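Local structure of D-3-phosphoglycerate dehydrogenase-related protein (Vibrio cholerae, 4S1V) at residues C[114-119]-C[282-287]; C[224-229]-C[249-254]. The protein probably catalyses NAD-dependent oxidation or reduction of D-2-hydroxyacids, as a phosphoglycerate dehydrogenase-related member of the D-isomer-specific 2-hydroxyacid dehydrogenase family. All coordinates share one frame; numbering follows the deposited sequence.

Contact 1 of 2, residues C[114-119]-C[282-287]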
# COMPACT_ATOMS: atom_id res chain seq x y z
N ILE C 114 -12.72 2.08 -18.84
CA ILE C 114 -12.57 0.66 -19.13
C ILE C 114 -11.09 0.27 -19.21
O ILE C 114 -10.67 -0.72 -18.62
CB ILE C 114 -13.36 0.27 -20.40
CG1 ILE C 114 -14.86 0.26 -20.09
CG2 ILE C 114 -12.92 -1.08 -20.94
CD1 ILE C 114 -15.77 0.36 -21.31
N LEU C 115 -10.32 1.08 -19.93
CA LEU C 115 -8.89 0.84 -20.10
C LEU C 115 -8.09 1.06 -18.82
O LEU C 115 -7.19 0.28 -18.52
CB LEU C 115 -8.32 1.69 -21.24
CG LEU C 115 -8.58 1.23 -22.67
CD1 LEU C 115 -8.31 2.40 -23.62
CD2 LEU C 115 -7.73 0.03 -23.06
N ALA C 116 -8.42 2.12 -18.07
CA ALA C 116 -7.77 2.40 -16.78
C ALA C 116 -8.01 1.28 -15.76
O ALA C 116 -7.09 0.84 -15.07
CB ALA C 116 -8.24 3.73 -16.22
N ALA C 117 -9.26 0.85 -15.67
CA ALA C 117 -9.65 -0.23 -14.76
C ALA C 117 -8.95 -1.53 -15.14
O ALA C 117 -8.41 -2.22 -14.28
CB ALA C 117 -11.17 -0.41 -14.79
N SER C 118 -8.93 -1.83 -16.43
CA SER C 118 -8.33 -3.06 -16.93
C SER C 118 -6.86 -3.12 -16.59
O SER C 118 -6.34 -4.19 -16.27
CB SER C 118 -8.52 -3.19 -18.44
OG SER C 118 -9.88 -3.40 -18.76
N ARG C 119 -6.17 -1.99 -16.66
CA ARG C 119 -4.73 -2.01 -16.48
C ARG C 119 -4.25 -1.50 -15.12
O ARG C 119 -3.05 -1.37 -14.91
CB ARG C 119 -4.03 -1.29 -17.65
CG ARG C 119 -4.31 -1.91 -19.02
CD ARG C 119 -3.70 -3.30 -19.20
NE ARG C 119 -2.24 -3.25 -19.30
CZ ARG C 119 -1.55 -3.22 -20.43
NH1 ARG C 119 -2.16 -3.26 -21.62
NH2 ARG C 119 -0.23 -3.18 -20.38
N ASN C 282 -11.01 -2.48 -5.75
CA ASN C 282 -11.46 -3.09 -7.00
C ASN C 282 -12.56 -2.33 -7.76
O ASN C 282 -13.10 -2.84 -8.75
CB ASN C 282 -11.86 -4.57 -6.79
CG ASN C 282 -13.04 -4.74 -5.84
OD1 ASN C 282 -13.31 -3.89 -5.00
ND2 ASN C 282 -13.74 -5.86 -5.97
N VAL C 283 -12.90 -1.13 -7.30
CA VAL C 283 -13.84 -0.27 -8.03
C VAL C 283 -13.16 1.04 -8.41
O VAL C 283 -12.68 1.78 -7.54
CB VAL C 283 -15.13 0.03 -7.22
CG1 VAL C 283 -16.05 0.98 -7.97
CG2 VAL C 283 -15.86 -1.26 -6.89
N LEU C 284 -13.10 1.32 -9.70
CA LEU C 284 -12.63 2.61 -10.17
C LEU C 284 -13.79 3.59 -10.09
O LEU C 284 -14.86 3.34 -10.65
CB LEU C 284 -12.07 2.49 -11.60
CG LEU C 284 -11.38 3.71 -12.22
CD1 LEU C 284 -10.33 3.30 -13.24
CD2 LEU C 284 -12.37 4.68 -12.86
N CYS C 285 -13.58 4.69 -9.37
CA CYS C 285 -14.62 5.71 -9.17
C CYS C 285 -14.19 7.05 -9.77
O CYS C 285 -13.19 7.63 -9.34
CB CYS C 285 -14.91 5.90 -7.67
SG CYS C 285 -15.57 4.46 -6.80
N ALA C 286 -14.95 7.52 -10.75
CA ALA C 286 -14.70 8.83 -11.36
C ALA C 286 -15.85 9.78 -11.04
O ALA C 286 -16.99 9.32 -10.89
CB ALA C 286 -14.52 8.69 -12.87
N PRO C 287 -15.57 11.10 -10.93
CA PRO C 287 -16.57 12.09 -10.51
C PRO C 287 -17.48 12.64 -11.62
O PRO C 287 -17.42 13.82 -11.97
CB PRO C 287 -15.71 13.20 -9.91
CG PRO C 287 -14.44 13.15 -10.70
CD PRO C 287 -14.23 11.71 -11.07
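Leu284 carries the whole apolar contact between these segments through a single methyl, CD1, which meets two successive alanines of helix 104-119. CD1 lies 3.7 Å from CB of Ala116 and 4.1 Å from CB of Ala117. It also comes 3.6 Å from the backbone N of Ala117, so the methyl reaches the helix backbone between the two small side chains. Within 114-119 the residues facing the strand are alanines, and CA of Ala117 and CA of Leu284 are 6.2 Å apart; Leu113 of the same helix also touches Leu284. Chi1 of -174° sets CG of Leu284 opposite its own backbone N and carries the isobutyl group out from the strand onto the helix. Only 98 Å² is buried between the segments, both sides summed.

Strand 283-285 is the outermost strand, within this chain, of the parallel sheet of the Rossmann-type NAD-binding domain, and helix 104-119 packs on one face of that sheet. Backbone hydrogen bonds tie Leu284 to Ala260 and Val262 of the adjoining strand 259-262, while Ala117 also touches Leu233 of strand 233-236.

No hydrogen bond crosses between the two segments. Within the helix, O of Ile114 accepts from N of Ser118 at 3.0 Å and from OG of Ser118 at 2.8 Å, the two donors arriving from opposite faces of the carbonyl plane. The hydroxyl meets the C=O at 148°, tilted 32° from that plane. Beyond the segments, Leu121 of the second subunit packs on Ala116, and Ala105 O of that subunit bonds to NH1 of Arg119.

Contact 2 of 2, residues C[224-229]-C[249-254]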
# COMPACT_ATOMS: atom_id res chain seq x y z
N ASP C 224 -28.39 -10.47 -10.90
CA ASP C 224 -27.72 -10.25 -12.18
C ASP C 224 -26.21 -10.07 -12.01
O ASP C 224 -25.43 -10.68 -12.74
CB ASP C 224 -28.30 -9.02 -12.90
CG ASP C 224 -29.77 -9.18 -13.28
OD1 ASP C 224 -30.23 -10.33 -13.51
OD2 ASP C 224 -30.46 -8.14 -13.36
N LEU C 225 -25.80 -9.23 -11.06
CA LEU C 225 -24.37 -9.05 -10.77
C LEU C 225 -23.71 -10.36 -10.35
O LEU C 225 -22.59 -10.66 -10.79
CB LEU C 225 -24.15 -7.98 -9.70
CG LEU C 225 -24.66 -6.57 -9.98
CD1 LEU C 225 -24.38 -5.68 -8.79
CD2 LEU C 225 -24.06 -5.97 -11.25
N LEU C 226 -24.40 -11.14 -9.53
CA LEU C 226 -23.84 -12.40 -9.00
C LEU C 226 -23.67 -13.48 -10.06
O LEU C 226 -22.86 -14.40 -9.89
CB LEU C 226 -24.68 -12.92 -7.83
CG LEU C 226 -24.61 -12.11 -6.53
CD1 LEU C 226 -25.80 -12.41 -5.63
CD2 LEU C 226 -23.29 -12.35 -5.81
N ALA C 227 -24.41 -13.36 -11.15
CA ALA C 227 -24.33 -14.29 -12.27
C ALA C 227 -23.17 -13.97 -13.22
O ALA C 227 -22.99 -14.64 -14.23
CB ALA C 227 -25.65 -14.32 -13.04
N MET C 228 -22.39 -12.94 -12.89
CA MET C 228 -21.28 -12.52 -13.75
C MET C 228 -20.03 -13.37 -13.52
O MET C 228 -19.90 -14.01 -12.47
CB MET C 228 -20.97 -11.02 -13.57
CG MET C 228 -22.00 -10.09 -14.20
SD MET C 228 -21.74 -8.32 -13.93
CE MET C 228 -20.33 -8.03 -15.00
N LYS C 229 -19.12 -13.38 -14.49
CA LYS C 229 -17.84 -14.06 -14.35
C LYS C 229 -17.03 -13.53 -13.15
O LYS C 229 -17.09 -12.34 -12.83
CB LYS C 229 -17.01 -13.92 -15.64
CG LYS C 229 -17.54 -14.74 -16.80
CD LYS C 229 -16.69 -14.48 -18.03
CE LYS C 229 -17.19 -15.27 -19.24
NZ LYS C 229 -16.44 -14.88 -20.47
N TYR C 249 -22.06 -2.30 -4.45
CA TYR C 249 -21.09 -2.28 -3.35
C TYR C 249 -21.00 -3.64 -2.67
O TYR C 249 -19.91 -4.17 -2.47
CB TYR C 249 -21.39 -1.20 -2.28
CG TYR C 249 -20.49 -1.42 -1.08
CD1 TYR C 249 -19.16 -1.01 -1.11
CD2 TYR C 249 -20.94 -2.12 0.04
CE1 TYR C 249 -18.32 -1.24 -0.05
CE2 TYR C 249 -20.10 -2.38 1.11
CZ TYR C 249 -18.78 -1.94 1.06
OH TYR C 249 -17.93 -2.16 2.10
N SER C 250 -22.15 -4.21 -2.32
CA SER C 250 -22.19 -5.49 -1.61
C SER C 250 -21.41 -6.56 -2.38
O SER C 250 -20.63 -7.30 -1.79
CB SER C 250 -23.64 -5.92 -1.37
OG SER C 250 -23.68 -7.12 -0.60
N VAL C 251 -21.60 -6.60 -3.70
CA VAL C 251 -20.99 -7.62 -4.57
C VAL C 251 -19.49 -7.41 -4.78
O VAL C 251 -18.70 -8.35 -4.69
CB VAL C 251 -21.73 -7.72 -5.93
CG1 VAL C 251 -20.95 -8.57 -6.92
CG2 VAL C 251 -23.13 -8.28 -5.75
N MET C 252 -19.09 -6.17 -5.04
CA MET C 252 -17.67 -5.86 -5.22
C MET C 252 -16.85 -6.09 -3.94
O MET C 252 -15.72 -6.61 -4.00
CB MET C 252 -17.49 -4.43 -5.75
CG MET C 252 -18.05 -4.23 -7.15
SD MET C 252 -17.38 -5.40 -8.35
CE MET C 252 -18.88 -5.90 -9.18
N GLN C 253 -17.42 -5.72 -2.80
CA GLN C 253 -16.74 -5.93 -1.52
C GLN C 253 -16.52 -7.43 -1.30
O GLN C 253 -15.45 -7.83 -0.85
CB GLN C 253 -17.54 -5.31 -0.37
CG GLN C 253 -17.56 -6.13 0.93
CD GLN C 253 -16.29 -6.00 1.72
OE1 GLN C 253 -15.87 -6.93 2.43
NE2 GLN C 253 -15.66 -4.84 1.61
N ALA C 254 -17.52 -8.23 -1.64
CA ALA C 254 -17.47 -9.69 -1.46
C ALA C 254 -16.51 -10.41 -2.42
O ALA C 254 -16.09 -11.55 -2.16
CB ALA C 254 -18.87 -10.27 -1.58
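Two helices of the Rossmann-type domain, 222-226 and 247-254, meet here; strand 233-236 lies between them in the chain. Val251 carries its side of the contact. Its CG2 methyl lies 4.1 Å from CB of Leu225 and 4.1 Å from CD2 of Leu226, touching two successive leucines. CD1 of Leu225 stands slightly farther from the same methyl, at 4.2 Å. With chi1 169°, CG1 of the valine is anti to the backbone N and CG2, the branch that touches both leucines, lies anti to the carbonyl carbon. The nearest CA atoms, those of Leu226 and Val251, are 7.1 Å apart.

The two leucines differ in setting. Leu225 is buried and also touches Phe234 of strand 233-236, whereas Leu226 is exposed, and its CD2 end comes nearer to Val251. On the other helix, OH of Tyr249 bonds to the backbone O of Val30 of a third subunit, and OG of Ser250 bonds to NZ of Lys222, just outside 224-229.

With 161 Å² buried, only methyl, methine and methylene groups touching and no hydrogen bond between them, segments 224-229 and 249-254 are joined by van der Waals packing, which imposes little directional restraint.

Both contacts belong to the same Rossmann-type domain, their centres about 16 Å apart. Contact 1 sets a helix against the outermost strand of the sheet within this chain and all its touching residues are buried, whereas contact 2 joins two helices and runs from buried Leu225 to exposed Leu226. Each is apolar, with one branched side chain spanning two neighbouring residues, but alanines receive it in contact 1 and leucines in contact 2. Asn282 and Val283 link them directly: ND2 of Asn282 probably donates to O of Met252 at 2.9 Å, and CG2 of Val283 packs 3.7 Å from CG of Met252. The second subunit flanks contact 1, the third contact 2.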